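Local coordinates for protein putative nudix hydrolase family member (Chromobacterium violaceum, PDB 3F13) that probably acts as a magnesium-dependent hydrolase of the Nudix family, although its substrate is not established, at residues A128-R131 against N132-T135. Numbering follows the deposited sequence.
Sequences ARLR and NEET
Arg129 O accepts the backbone N-H of Asn132 at 3.0 Å, and one residue on, Glu133 N reaches Leu130 O, also at 3.0 Å. Both bonds span three residues, as in a 3-10 turn, and wind up the last turn of helix 118-132 where it passes into the short link to helix 136-157. Neither donor lies in the plane of its carbonyl; Glu133 N sits well above that of Leu130, 64° out of it. The Glu133 side chain then folds back over this turn. Chi1 of -75° sets CG beside its own backbone N and 3.4 Å from Arg129 O; the extended chain beyond it carries the carboxylate to Leu130 CA. The guanidinium of Arg129 stays apart, its NH1 5.3 Å from Glu133 OE1, so any attraction between these charges is at longer range. Leu130 itself is buried against Leu141 of helix 136-157 and Phe75 of strand 70-78. Arg131 forms a salt bridge to Glu24, while Arg142 binds the carbonyls of Arg131 and Glu133. Thr135 is the N-cap of the next helix, its OG1 bonded to Gly138 N. On the Leu130 side chain, methyl CD1 meets Glu133 OE2 at 3.3 Å.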
ATOM      1  N   ALA B 128      -0.501   3.241 -18.855  1.00 30.26           N
ATOM      2  CA  ALA B 128       0.070   2.423 -19.934  1.00 30.51           C
ATOM      3  C   ALA B 128       1.496   2.857 -20.277  1.00 31.59           C
ATOM      4  O   ALA B 128       2.364   2.004 -20.484  1.00 31.78           O
ATOM      5  CB  ALA B 128      -0.808   2.496 -21.158  1.00 30.49           C
ATOM      6  N   ARG B 129       1.749   4.163 -20.339  1.00 32.62           N
ATOM      7  CA  ARG B 129       3.112   4.680 -20.567  1.00 33.60           C
ATOM      8  C   ARG B 129       4.029   4.253 -19.420  1.00 33.12           C
ATOM      9  O   ARG B 129       5.110   3.711 -19.643  1.00 33.53           O
ATOM     10  CB  ARG B 129       3.137   6.216 -20.648  1.00 33.99           C
ATOM     11  CG  ARG B 129       3.034   6.825 -22.035  1.00 40.67           C
ATOM     12  CD  ARG B 129       3.092   8.379 -21.979  1.00 45.20           C
ATOM     13  NE  ARG B 129       1.749   8.936 -21.803  1.00 49.84           N
ATOM     14  CZ  ARG B 129       1.397   9.810 -20.862  1.00 51.89           C
ATOM     15  NH1 ARG B 129       2.298  10.275 -19.994  1.00 52.85           N
ATOM     16  NH2 ARG B 129       0.128  10.231 -20.800  1.00 55.08           N
ATOM     17  N   LEU B 130       3.600   4.517 -18.191  1.00 31.79           N
ATOM     18  CA  LEU B 130       4.447   4.268 -17.014  1.00 31.80           C
ATOM     19  C   LEU B 130       4.866   2.802 -16.925  1.00 31.37           C
ATOM     20  O   LEU B 130       5.992   2.480 -16.573  1.00 31.66           O
ATOM     21  CB  LEU B 130       3.697   4.660 -15.737  1.00 31.95           C
ATOM     22  CG  LEU B 130       4.512   4.738 -14.440  1.00 33.30           C
ATOM     23  CD1 LEU B 130       5.723   5.634 -14.617  1.00 34.25           C
ATOM     24  CD2 LEU B 130       3.615   5.281 -13.331  1.00 32.31           C
ATOM     25  N   ARG B 131       3.924   1.920 -17.206  1.00 31.99           N
ATOM     26  CA  ARG B 131       4.162   0.473 -17.176  1.00 33.06           C
ATOM     27  C   ARG B 131       5.410   0.073 -18.002  1.00 33.30           C
ATOM     28  O   ARG B 131       6.088  -0.909 -17.668  1.00 32.64           O
ATOM     29  CB  ARG B 131       2.903  -0.216 -17.723  1.00 32.91           C
ATOM     30  CG  ARG B 131       2.644  -1.666 -17.370  1.00 37.30           C
ATOM     31  CD  ARG B 131       1.386  -2.069 -18.206  1.00 41.92           C
ATOM     32  NE  ARG B 131       0.760  -3.355 -17.897  1.00 46.62           N
ATOM     33  CZ  ARG B 131       1.265  -4.539 -18.240  1.00 48.49           C
ATOM     34  NH1 ARG B 131       2.445  -4.602 -18.851  1.00 49.07           N
ATOM     35  NH2 ARG B 131       0.607  -5.661 -17.934  1.00 46.98           N
ATOM     36  N   ASN B 132       5.716   0.829 -19.063  1.00 33.13           N
ATOM     37  CA  ASN B 132       6.832   0.468 -19.958  1.00 35.59           C
ATOM     38  C   ASN B 132       8.105   1.242 -19.629  1.00 35.75           C
ATOM     39  O   ASN B 132       9.164   0.918 -20.164  1.00 37.76           O
ATOM     40  CB  ASN B 132       6.481   0.731 -21.434  1.00 34.38           C
ATOM     41  CG  ASN B 132       5.404  -0.215 -21.976  1.00 38.64           C
ATOM     42  OD1 ASN B 132       5.157  -1.289 -21.439  1.00 41.19           O
ATOM     43  ND2 ASN B 132       4.751   0.203 -23.043  1.00 40.54           N
ATOM     44  N   GLU B 133       8.010   2.233 -18.734  1.00 36.62           N
ATOM     45  CA  GLU B 133       9.133   3.175 -18.478  1.00 37.00           C
ATOM     46  C   GLU B 133      10.353   2.553 -17.781  1.00 36.61           C
ATOM     47  O   GLU B 133      10.223   1.780 -16.838  1.00 35.44           O
ATOM     48  CB  GLU B 133       8.665   4.414 -17.688  1.00 37.69           C
ATOM     49  CG  GLU B 133       7.862   5.442 -18.532  1.00 42.05           C
ATOM     50  CD  GLU B 133       7.314   6.627 -17.721  1.00 47.85           C
ATOM     51  OE1 GLU B 133       6.291   7.239 -18.137  1.00 50.15           O
ATOM     52  OE2 GLU B 133       7.898   6.948 -16.663  1.00 49.67           O
ATOM     53  N   GLU B 134      11.555   2.919 -18.239  1.00 35.82           N
ATOM     54  CA  GLU B 134      12.761   2.502 -17.561  1.00 36.80           C
ATOM     55  C   GLU B 134      13.112   3.547 -16.497  1.00 35.56           C
ATOM     56  O   GLU B 134      13.978   4.411 -16.704  1.00 35.05           O
ATOM     57  CB  GLU B 134      13.926   2.264 -18.562  1.00 38.19           C
ATOM     58  CG  GLU B 134      14.762   3.502 -18.976  1.00 44.45           C
ATOM     59  CD  GLU B 134      15.548   3.293 -20.294  1.00 49.91           C
ATOM     60  OE1 GLU B 134      14.918   2.956 -21.327  1.00 54.21           O
ATOM     61  OE2 GLU B 134      16.793   3.471 -20.305  1.00 51.14           O
ATOM     62  N   THR B 135      12.401   3.478 -15.372  1.00 33.78           N
ATOM     63  CA  THR B 135      12.682   4.309 -14.205  1.00 31.62           C
ATOM     64  C   THR B 135      12.473   3.441 -12.949  1.00 30.63           C
ATOM     65  O   THR B 135      11.930   2.361 -13.045  1.00 29.39           O
ATOM     66  CB  THR B 135      11.728   5.470 -14.137  1.00 32.80           C
ATOM     67  OG1 THR B 135      10.363   4.979 -13.991  1.00 32.41           O
ATOM     68  CG2 THR B 135      11.868   6.373 -15.390  1.00 33.73           C
TER